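Local coordinates for two-domain protein containing predicted PHP-like metal-dependent phosphoesterase (Bacteroides vulgatus ATCC 8482, PDB 3E38) that binds zinc ions at a three-metal site and probably acts as a PHP-like metal-dependent phosphoesterase, at residues B[35-44]-B[76-86]; B[167-175]-B[192-203]. All coordinates share one frame; numbering follows the deposited sequence.

Overall arrangement
From the N terminus, the chain forms strand 17-22 and then helix 36-45, the first half of contact 1. It passes through strand 50-56 and then enters helix 72-83, which runs nearly parallel to the first helix, so contact 1 (35-44 with 76-86) closes a 31-residue loop by pairing neighbouring helices. Contact 2 (167-175 with 192-203) opens well after contact 1 has closed. It brackets helix 176-185 and most of strand 188-192, linking parallel strands 165-170 and 188-192 beside the zinc site. The two contacts follow in series, neither nesting nor crossing, with centres about 19 Å apart. Helix 36-45 joins them: Arg39 NH1 bonds to Gln197 O, and Glu42 OE2 accepts from Ile199 N. Both contacts also touch the second subunit.

Contact 1: residues B[35-44]-B[76-86]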
loop_
_atom_site.group_PDB
_atom_site.type_symbol
_atom_site.label_atom_id
_atom_site.label_comp_id
_atom_site.label_asym_id
_atom_site.label_seq_id
_atom_site.Cartn_x
_atom_site.Cartn_y
_atom_site.Cartn_z
ATOM N N TRP B 35 -23.535 1.032 -11.594
ATOM C CA TRP B 35 -24.679 0.137 -11.764
ATOM C C TRP B 35 -25.060 -0.471 -10.388
ATOM O O TRP B 35 -24.183 -0.750 -9.581
ATOM C CB TRP B 35 -24.347 -0.947 -12.770
ATOM C CG TRP B 35 -25.515 -1.713 -13.133
ATOM C CD1 TRP B 35 -25.790 -2.957 -12.756
ATOM C CD2 TRP B 35 -26.588 -1.297 -13.995
ATOM N NE1 TRP B 35 -26.980 -3.365 -13.303
ATOM C CE2 TRP B 35 -27.492 -2.364 -14.069
ATOM C CE3 TRP B 35 -26.885 -0.111 -14.685
ATOM C CZ2 TRP B 35 -28.671 -2.314 -14.840
ATOM C CZ3 TRP B 35 -28.085 -0.053 -15.432
ATOM C CH2 TRP B 35 -28.944 -1.151 -15.501
ATOM N N PRO B 36 -26.362 -0.699 -10.120
ATOM C CA PRO B 36 -26.676 -1.042 -8.709
ATOM C C PRO B 36 -26.004 -2.258 -8.160
ATOM O O PRO B 36 -25.729 -2.268 -6.981
ATOM C CB PRO B 36 -28.193 -1.221 -8.730
ATOM C CG PRO B 36 -28.622 -0.247 -9.802
ATOM C CD PRO B 36 -27.606 -0.501 -10.903
ATOM N N THR B 37 -25.648 -3.224 -9.012
ATOM C CA THR B 37 -25.078 -4.475 -8.509
ATOM C C THR B 37 -23.670 -4.239 -7.931
ATOM O O THR B 37 -23.182 -4.930 -7.042
ATOM C CB THR B 37 -25.127 -5.550 -9.546
ATOM O OG1 THR B 37 -24.494 -5.088 -10.731
ATOM C CG2 THR B 37 -26.611 -5.857 -9.840
ATOM N N VAL B 38 -23.060 -3.168 -8.363
ATOM C CA VAL B 38 -21.746 -2.843 -7.846
ATOM C C VAL B 38 -21.840 -2.564 -6.359
ATOM O O VAL B 38 -20.909 -2.864 -5.618
ATOM C CB VAL B 38 -21.169 -1.593 -8.543
ATOM C CG1 VAL B 38 -19.847 -1.173 -7.937
ATOM C CG2 VAL B 38 -21.031 -1.848 -9.992
ATOM N N ARG B 39 -22.950 -1.976 -5.913
ATOM C CA ARG B 39 -23.034 -1.638 -4.492
ATOM C C ARG B 39 -23.055 -2.907 -3.639
ATOM O O ARG B 39 -22.683 -2.889 -2.454
ATOM C CB ARG B 39 -24.252 -0.774 -4.132
ATOM C CG ARG B 39 -24.263 0.638 -4.702
ATOM C CD ARG B 39 -22.999 1.380 -4.348
ATOM N NE ARG B 39 -23.018 2.746 -4.861
ATOM C CZ ARG B 39 -21.928 3.460 -5.149
ATOM N NH1 ARG B 39 -20.713 2.939 -4.985
ATOM N NH2 ARG B 39 -22.056 4.699 -5.602
ATOM N N VAL B 40 -23.470 -3.993 -4.282
ATOM C CA VAL B 40 -23.631 -5.270 -3.615
ATOM C C VAL B 40 -22.260 -5.910 -3.577
ATOM O O VAL B 40 -21.887 -6.497 -2.580
ATOM C CB VAL B 40 -24.703 -6.235 -4.286
ATOM C CG1 VAL B 40 -24.689 -7.612 -3.580
ATOM C CG2 VAL B 40 -26.134 -5.610 -4.278
ATOM N N ASP B 41 -21.541 -5.815 -4.691
ATOM C CA ASP B 41 -20.166 -6.312 -4.757
ATOM C C ASP B 41 -19.265 -5.645 -3.731
ATOM O O ASP B 41 -18.423 -6.286 -3.115
ATOM C CB ASP B 41 -19.540 -6.029 -6.101
ATOM C CG ASP B 41 -20.204 -6.793 -7.214
ATOM O OD1 ASP B 41 -20.676 -7.900 -6.909
ATOM O OD2 ASP B 41 -20.262 -6.260 -8.350
ATOM N N GLU B 42 -19.432 -4.339 -3.604
ATOM C CA GLU B 42 -18.602 -3.545 -2.695
ATOM C C GLU B 42 -18.848 -3.911 -1.251
ATOM O O GLU B 42 -17.906 -4.052 -0.485
ATOM C CB GLU B 42 -18.876 -2.072 -2.869
ATOM C CG GLU B 42 -18.427 -1.525 -4.254
ATOM C CD GLU B 42 -18.867 -0.067 -4.464
ATOM O OE1 GLU B 42 -19.857 0.384 -3.813
ATOM O OE2 GLU B 42 -18.251 0.603 -5.311
ATOM N N ALA B 43 -20.112 -4.077 -0.897
ATOM C CA ALA B 43 -20.521 -4.405 0.493
ATOM C C ALA B 43 -19.940 -5.734 0.883
ATOM O O ALA B 43 -19.339 -5.897 1.933
ATOM C CB ALA B 43 -22.056 -4.410 0.659
ATOM N N TYR B 44 -20.080 -6.682 -0.019
ATOM C CA TYR B 44 -19.526 -8.006 0.197
ATOM C C TYR B 44 -18.039 -7.898 0.485
ATOM O O TYR B 44 -17.505 -8.365 1.502
ATOM C CB TYR B 44 -19.721 -8.883 -1.056
ATOM C CG TYR B 44 -19.202 -10.262 -0.865
ATOM C CD1 TYR B 44 -19.804 -11.112 0.048
ATOM C CD2 TYR B 44 -18.087 -10.723 -1.558
ATOM C CE1 TYR B 44 -19.327 -12.383 0.264
ATOM C CE2 TYR B 44 -17.606 -12.021 -1.363
ATOM C CZ TYR B 44 -18.246 -12.832 -0.442
ATOM O OH TYR B 44 -17.840 -14.108 -0.202
ATOM N N LEU B 76 -32.974 -4.655 -8.947
ATOM C CA LEU B 76 -31.770 -5.157 -9.669
ATOM C C LEU B 76 -30.699 -5.768 -8.772
ATOM O O LEU B 76 -29.835 -6.513 -9.217
ATOM C CB LEU B 76 -31.127 -4.011 -10.467
ATOM C CG LEU B 76 -31.900 -3.577 -11.703
ATOM C CD1 LEU B 76 -31.421 -2.256 -12.233
ATOM C CD2 LEU B 76 -31.777 -4.702 -12.785
ATOM N N CYS B 77 -30.763 -5.431 -7.499
ATOM C CA CYS B 77 -29.750 -5.879 -6.541
ATOM C C CYS B 77 -30.080 -7.172 -5.841
ATOM O O CYS B 77 -29.222 -7.807 -5.252
ATOM C CB CYS B 77 -29.589 -4.829 -5.418
ATOM S SG CYS B 77 -28.769 -3.379 -5.968
ATOM N N ARG B 78 -31.338 -7.558 -5.930
ATOM C CA ARG B 78 -31.861 -8.681 -5.142
ATOM C C ARG B 78 -31.165 -10.026 -5.329
ATOM O O ARG B 78 -30.833 -10.695 -4.392
ATOM C CB ARG B 78 -33.360 -8.830 -5.403
ATOM C CG ARG B 78 -34.166 -7.605 -4.902
ATOM C CD ARG B 78 -35.692 -7.836 -4.877
ATOM N NE ARG B 78 -36.020 -8.648 -3.712
ATOM C CZ ARG B 78 -37.227 -8.816 -3.185
ATOM N NH1 ARG B 78 -38.302 -8.224 -3.699
ATOM N NH2 ARG B 78 -37.344 -9.581 -2.114
ATOM N N GLU B 79 -30.919 -10.405 -6.546
ATOM C CA GLU B 79 -30.323 -11.714 -6.799
ATOM C C GLU B 79 -28.906 -11.754 -6.331
ATOM O O GLU B 79 -28.452 -12.733 -5.764
ATOM C CB GLU B 79 -30.342 -12.022 -8.291
ATOM C CG GLU B 79 -29.623 -13.256 -8.687
ATOM C CD GLU B 79 -29.610 -13.444 -10.216
ATOM O OE1 GLU B 79 -30.265 -12.639 -10.926
ATOM O OE2 GLU B 79 -28.934 -14.393 -10.696
ATOM N N GLN B 80 -28.211 -10.661 -6.568
ATOM C CA GLN B 80 -26.813 -10.575 -6.215
ATOM C C GLN B 80 -26.688 -10.583 -4.707
ATOM O O GLN B 80 -25.810 -11.228 -4.162
ATOM C CB GLN B 80 -26.149 -9.299 -6.779
ATOM C CG GLN B 80 -24.609 -9.285 -6.692
ATOM C CD GLN B 80 -23.979 -10.360 -7.604
ATOM O OE1 GLN B 80 -24.663 -11.261 -8.099
ATOM N NE2 GLN B 80 -22.673 -10.254 -7.830
ATOM N N ALA B 81 -27.575 -9.848 -4.057
ATOM C CA ALA B 81 -27.505 -9.689 -2.629
ATOM C C ALA B 81 -27.714 -11.047 -1.978
ATOM O O ALA B 81 -27.089 -11.407 -0.986
ATOM C CB ALA B 81 -28.529 -8.663 -2.126
ATOM N N GLU B 82 -28.570 -11.827 -2.602
ATOM C CA GLU B 82 -28.921 -13.145 -2.073
ATOM C C GLU B 82 -27.722 -14.040 -2.242
ATOM O O GLU B 82 -27.294 -14.707 -1.308
ATOM C CB GLU B 82 -30.131 -13.738 -2.808
ATOM C CG GLU B 82 -30.468 -15.199 -2.462
ATOM C CD GLU B 82 -31.643 -15.739 -3.277
ATOM N N LYS B 83 -27.171 -14.039 -3.444
ATOM C CA LYS B 83 -26.035 -14.917 -3.739
ATOM C C LYS B 83 -24.887 -14.599 -2.796
ATOM O O LYS B 83 -24.221 -15.477 -2.370
ATOM C CB LYS B 83 -25.501 -14.802 -5.186
ATOM C CG LYS B 83 -26.474 -15.157 -6.301
ATOM N N LEU B 84 -24.719 -13.345 -2.416
ATOM C CA LEU B 84 -23.521 -12.934 -1.662
ATOM C C LEU B 84 -23.786 -12.766 -0.206
ATOM O O LEU B 84 -22.922 -12.286 0.563
ATOM C CB LEU B 84 -22.931 -11.632 -2.211
ATOM C CG LEU B 84 -22.357 -11.740 -3.637
ATOM C CD1 LEU B 84 -21.764 -10.412 -4.028
ATOM C CD2 LEU B 84 -21.330 -12.825 -3.747
ATOM N N GLY B 85 -24.987 -13.154 0.164
ATOM C CA GLY B 85 -25.389 -13.127 1.556
ATOM C C GLY B 85 -25.477 -11.771 2.190
ATOM O O GLY B 85 -25.368 -11.641 3.403
ATOM N N ILE B 86 -25.672 -10.751 1.366
ATOM C CA ILE B 86 -25.892 -9.363 1.849
ATOM C C ILE B 86 -27.383 -9.118 2.000
ATOM O O ILE B 86 -28.180 -9.480 1.119
ATOM C CB ILE B 86 -25.293 -8.280 0.890
ATOM C CG1 ILE B 86 -23.822 -8.575 0.579
ATOM C CG2 ILE B 86 -25.485 -6.830 1.433
ATOM C CD1 ILE B 86 -22.930 -8.848 1.783
#
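The Tyr44 ring carries Leu84 CD2 over the centre of one face, a CH-pi contact with the methyl 4.2 Å from the ring centroid, while Ile86 CD1 lies at the ring edge. At the other end of the interface, Leu76 CD1 meets the Trp35 ring obliquely at CZ2; Pro36 CD covers one face of that indole near its rim, and Thr37 OG1 lies at its edge, in plane. His62 of the second subunit also stacks on Trp35. The Asp41 carboxylate and Gln80 amide are turned 78° apart, yet Gln80 NE2 donates almost straight to Asp41 OD1 (3.2 Å), in its own amide plane and onto the syn lone pair. A bend at chi2 (67°) turns the Gln80 amide toward that oxygen. Between these groups Val40 fits against the facing helix, CG1 on Gln80 CG (3.5 Å) and Ala81 CA, CG2 on Cys77 CB. A Schellman motif at Gly85 ends helix 76-83 and brings Ile86 against Ala43 and Tyr44. The helix segments run nearly parallel, their axes 8.6 Å apart at closest approach and crossing at -20°, as expected for adjacent helices of successive beta-alpha-beta units in a PHP domain, here packed over strands 50-56 and 87-95.

Contact 2: residues B[167-175]-B[192-203]; sequences EVANGHLYM and TSDIHQPIQTDY. With ZN (zinc ion), chain I; ZN (zinc ion), chain J.
Backbone pairing between Asn170 and Thr192 provides the frame, a single parallel bridge flanked by two hydrogen bonds. Thr192 N donates to Ala169 O, and Gly171 N donates to Thr192 O (2.9 Å) in the carbonyl plane. Gly171, at positive phi, takes the second position of the type II' turn from Asn170 to Leu173.

Polar side chains form a chain of contacts on the face of the sheet that carries Asn170 and Thr192. Asn170 uses one nitrogen to grip two carboxylates: ND2 lies 2.7 Å from Glu167 OE1, almost straight at 171°, and 3.0 Å from Asp194 OD2, reached on the anti side and out of the carboxylate plane. Asn170 CG stands anti to the backbone N (chi1 -171°), which carries the amide across to Asp194. Thr192 OG1 donates to Glu167 OE2 at 2.6 Å, coming from above the carboxylate plane rather than within it. The same Glu167 oxygen bonds to His24 ND1.

Farther along, the His172 and Tyr203 rings pass alongside, pointing opposite ways, their planes inclined at 45°, with His172 CE1 3.2 Å from Tyr203 CE1. In its own ring plane, His172 NE2 donates to Asp202 O (2.7 Å); with ND1 bonded to His240 NE2, both ring nitrogens are engaged, which should fix the imidazole's rotation.

Metal bonds complete the set. Asp194 OD1 binds one zinc at 2.5 Å, alongside His24, His26 and Glu93, and a water also coordinates this ion. His196 NE2 binds a second zinc at 2.1 Å, together with Asp31 and His56.

Asp194 thus divides its carboxylate, OD1 to the metal and OD2 to Asn170. Asn170 and Glu167 form a second shell that probably helps orient the zinc ligands Asp194 and His24 in this multi-metal PHP-type site.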
loop_
_atom_site.group_PDB
_atom_site.type_symbol
_atom_site.label_atom_id
_atom_site.label_comp_id
_atom_site.label_asym_id
_atom_site.label_seq_id
_atom_site.Cartn_x
_atom_site.Cartn_y
_atom_site.Cartn_z
ATOM N N GLU B 167 -28.027 10.987 11.121
ATOM C CA GLU B 167 -26.661 10.697 10.709
ATOM C C GLU B 167 -25.725 11.583 11.508
ATOM O O GLU B 167 -25.866 12.828 11.536
ATOM C CB GLU B 167 -26.463 10.942 9.226
ATOM C CG GLU B 167 -27.073 9.866 8.368
ATOM C CD GLU B 167 -26.755 10.051 6.872
ATOM O OE1 GLU B 167 -26.440 11.207 6.487
ATOM O OE2 GLU B 167 -26.868 9.061 6.093
ATOM N N VAL B 168 -24.825 10.928 12.236
ATOM C CA VAL B 168 -23.805 11.629 13.081
ATOM C C VAL B 168 -22.503 11.693 12.300
ATOM O O VAL B 168 -21.545 12.408 12.638
ATOM C CB VAL B 168 -23.572 10.983 14.477
ATOM C CG1 VAL B 168 -24.800 11.258 15.402
ATOM C CG2 VAL B 168 -23.175 9.466 14.363
ATOM N N ALA B 169 -22.523 10.940 11.216
ATOM C CA ALA B 169 -21.392 10.854 10.316
ATOM C C ALA B 169 -21.813 10.357 8.935
ATOM O O ALA B 169 -22.456 9.345 8.809
ATOM C CB ALA B 169 -20.314 9.987 10.926
ATOM N N ASN B 170 -21.443 11.142 7.922
ATOM C CA ASN B 170 -21.736 10.893 6.490
ATOM C C ASN B 170 -20.480 11.033 5.639
ATOM O O ASN B 170 -19.914 12.109 5.486
ATOM C CB ASN B 170 -22.825 11.870 6.000
ATOM C CG ASN B 170 -23.349 11.554 4.600
ATOM O OD1 ASN B 170 -22.590 11.559 3.658
ATOM N ND2 ASN B 170 -24.674 11.341 4.462
ATOM N N GLY B 171 -20.043 9.930 5.082
ATOM C CA GLY B 171 -18.828 9.939 4.274
ATOM C C GLY B 171 -17.712 10.501 5.127
ATOM O O GLY B 171 -17.429 9.988 6.183
ATOM N N HIS B 172 -17.097 11.579 4.664
ATOM C CA HIS B 172 -15.960 12.190 5.364
ATOM C C HIS B 172 -16.433 13.354 6.238
ATOM O O HIS B 172 -15.649 14.122 6.718
ATOM C CB HIS B 172 -14.882 12.576 4.364
ATOM C CG HIS B 172 -14.323 11.387 3.617
ATOM N ND1 HIS B 172 -13.615 10.399 4.256
ATOM C CD2 HIS B 172 -14.419 11.000 2.319
ATOM C CE1 HIS B 172 -13.251 9.472 3.377
ATOM N NE2 HIS B 172 -13.721 9.810 2.188
ATOM N N LEU B 173 -17.730 13.402 6.481
ATOM C CA LEU B 173 -18.344 14.495 7.320
ATOM C C LEU B 173 -18.806 13.983 8.661
ATOM O O LEU B 173 -19.660 13.127 8.731
ATOM C CB LEU B 173 -19.511 15.201 6.586
ATOM C CG LEU B 173 -20.297 16.353 7.289
ATOM C CD1 LEU B 173 -19.411 17.525 7.784
ATOM C CD2 LEU B 173 -21.414 16.895 6.395
ATOM N N TYR B 174 -18.187 14.522 9.704
ATOM C CA TYR B 174 -18.508 14.270 11.135
ATOM C C TYR B 174 -19.332 15.441 11.655
ATOM O O TYR B 174 -18.942 16.564 11.460
ATOM C CB TYR B 174 -17.209 14.115 11.946
ATOM C CG TYR B 174 -17.366 13.977 13.454
ATOM C CD1 TYR B 174 -17.986 12.874 14.009
ATOM C CD2 TYR B 174 -16.818 14.913 14.315
ATOM C CE1 TYR B 174 -18.064 12.718 15.353
ATOM C CE2 TYR B 174 -16.916 14.774 15.679
ATOM C CZ TYR B 174 -17.534 13.669 16.190
ATOM O OH TYR B 174 -17.644 13.521 17.543
HETATM N N MSE B 175 -20.454 15.151 12.322
HETATM C CA MSE B 175 -21.409 16.170 12.793
HETATM C C MSE B 175 -21.807 15.987 14.234
HETATM O O MSE B 175 -22.881 15.496 14.513
HETATM C CB MSE B 175 -22.655 16.121 11.903
HETATM C CG MSE B 175 -22.211 16.246 10.453
HETATM SE SE MSE B 175 -23.383 15.698 9.023
HETATM C CE MSE B 175 -23.339 13.748 9.173
ATOM N N THR B 192 -23.146 6.552 7.711
ATOM C CA THR B 192 -23.234 6.024 6.347
ATOM C C THR B 192 -22.216 6.617 5.400
ATOM O O THR B 192 -21.530 7.565 5.722
ATOM C CB THR B 192 -24.618 6.270 5.767
ATOM O OG1 THR B 192 -24.748 7.659 5.503
ATOM C CG2 THR B 192 -25.712 5.866 6.758
ATOM N N SER B 193 -22.139 6.006 4.223
ATOM C CA SER B 193 -21.193 6.421 3.211
ATOM C C SER B 193 -21.796 7.520 2.359
ATOM O O SER B 193 -21.160 8.505 2.081
ATOM C CB SER B 193 -20.764 5.259 2.304
ATOM O OG SER B 193 -21.784 4.820 1.438
ATOM N N ASP B 194 -23.050 7.358 1.977
ATOM C CA ASP B 194 -23.665 8.306 1.060
ATOM C C ASP B 194 -22.872 8.252 -0.249
ATOM O O ASP B 194 -22.725 9.226 -0.985
ATOM C CB ASP B 194 -23.703 9.726 1.673
ATOM C CG ASP B 194 -24.742 10.609 1.002
ATOM O OD1 ASP B 194 -25.285 10.150 -0.040
ATOM O OD2 ASP B 194 -25.065 11.729 1.515
ATOM N N ILE B 195 -22.361 7.059 -0.530
ATOM C CA ILE B 195 -21.516 6.834 -1.721
ATOM C C ILE B 195 -22.212 7.063 -3.048
ATOM O O ILE B 195 -23.301 6.583 -3.252
ATOM C CB ILE B 195 -20.834 5.416 -1.679
ATOM C CG1 ILE B 195 -19.743 5.335 -2.742
ATOM C CG2 ILE B 195 -21.867 4.273 -1.706
ATOM C CD1 ILE B 195 -18.472 6.152 -2.342
ATOM N N HIS B 196 -21.557 7.858 -3.911
ATOM C CA HIS B 196 -21.984 8.117 -5.320
ATOM C C HIS B 196 -20.977 7.537 -6.288
ATOM O O HIS B 196 -21.319 6.896 -7.275
ATOM C CB HIS B 196 -22.177 9.602 -5.628
ATOM C CG HIS B 196 -23.293 10.258 -4.858
ATOM N ND1 HIS B 196 -23.278 10.371 -3.482
ATOM C CD2 HIS B 196 -24.435 10.863 -5.270
ATOM C CE1 HIS B 196 -24.371 11.004 -3.075
ATOM N NE2 HIS B 196 -25.082 11.333 -4.141
ATOM N N GLN B 197 -19.707 7.740 -5.967
ATOM C CA GLN B 197 -18.610 7.269 -6.799
ATOM C C GLN B 197 -18.384 5.791 -6.572
ATOM O O GLN B 197 -19.013 5.211 -5.719
ATOM C CB GLN B 197 -17.319 7.988 -6.404
ATOM C CG GLN B 197 -17.285 9.461 -6.643
ATOM C CD GLN B 197 -17.081 9.824 -8.104
ATOM O OE1 GLN B 197 -16.799 8.969 -8.951
ATOM N NE2 GLN B 197 -17.231 11.105 -8.406
ATOM N N PRO B 198 -17.526 5.159 -7.373
ATOM C CA PRO B 198 -17.096 3.825 -6.923
ATOM C C PRO B 198 -16.478 3.965 -5.506
ATOM O O PRO B 198 -15.961 5.035 -5.145
ATOM C CB PRO B 198 -16.068 3.396 -8.000
ATOM C CG PRO B 198 -16.548 4.147 -9.261
ATOM C CD PRO B 198 -17.019 5.497 -8.710
ATOM N N ILE B 199 -16.634 2.939 -4.669
ATOM C CA ILE B 199 -16.203 3.036 -3.275
ATOM C C ILE B 199 -14.693 3.346 -3.190
ATOM O O ILE B 199 -14.253 4.163 -2.392
ATOM C CB ILE B 199 -16.600 1.755 -2.444
ATOM C CG1 ILE B 199 -16.562 2.023 -0.941
ATOM C CG2 ILE B 199 -15.733 0.531 -2.830
ATOM C CD1 ILE B 199 -17.681 3.024 -0.399
ATOM N N GLN B 200 -13.913 2.739 -4.074
ATOM C CA GLN B 200 -12.464 2.872 -4.015
ATOM C C GLN B 200 -12.022 4.292 -4.344
ATOM O O GLN B 200 -10.938 4.694 -4.021
ATOM C CB GLN B 200 -11.759 1.905 -4.976
ATOM C CG GLN B 200 -12.134 0.396 -4.853
ATOM C CD GLN B 200 -13.145 -0.062 -5.872
ATOM O OE1 GLN B 200 -14.049 0.681 -6.210
ATOM N NE2 GLN B 200 -12.976 -1.304 -6.407
ATOM N N THR B 201 -12.879 5.033 -5.018
ATOM C CA THR B 201 -12.578 6.385 -5.474
ATOM C C THR B 201 -12.585 7.374 -4.305
ATOM O O THR B 201 -11.849 8.383 -4.322
ATOM C CB THR B 201 -13.570 6.863 -6.555
ATOM O OG1 THR B 201 -13.305 6.175 -7.795
ATOM C CG2 THR B 201 -13.443 8.338 -6.780
ATOM N N ASP B 202 -13.368 7.051 -3.279
ATOM C CA ASP B 202 -13.520 7.953 -2.105
ATOM C C ASP B 202 -12.876 7.488 -0.817
ATOM O O ASP B 202 -12.934 8.179 0.181
ATOM C CB ASP B 202 -15.005 8.213 -1.801
ATOM C CG ASP B 202 -15.646 9.180 -2.791
ATOM O OD1 ASP B 202 -14.970 9.601 -3.769
ATOM O OD2 ASP B 202 -16.826 9.501 -2.604
ATOM N N TYR B 203 -12.324 6.286 -0.818
ATOM C CA TYR B 203 -11.654 5.782 0.390
ATOM C C TYR B 203 -10.358 5.180 -0.047
ATOM O O TYR B 203 -10.300 4.399 -0.978
ATOM C CB TYR B 203 -12.527 4.792 1.229
ATOM C CG TYR B 203 -13.798 5.436 1.813
ATOM C CD1 TYR B 203 -13.794 6.108 3.014
ATOM C CD2 TYR B 203 -14.990 5.356 1.133
ATOM C CE1 TYR B 203 -14.974 6.724 3.522
ATOM C CE2 TYR B 203 -16.144 5.911 1.610
ATOM C CZ TYR B 203 -16.147 6.600 2.816
ATOM O OH TYR B 203 -17.350 7.155 3.224
HETATM ZN ZN ZN I . -27.639 10.760 -0.421
HETATM ZN ZN ZN J . -26.942 12.308 -4.263
HETATM O O HOH W 1 -27.751 12.403 0.906
#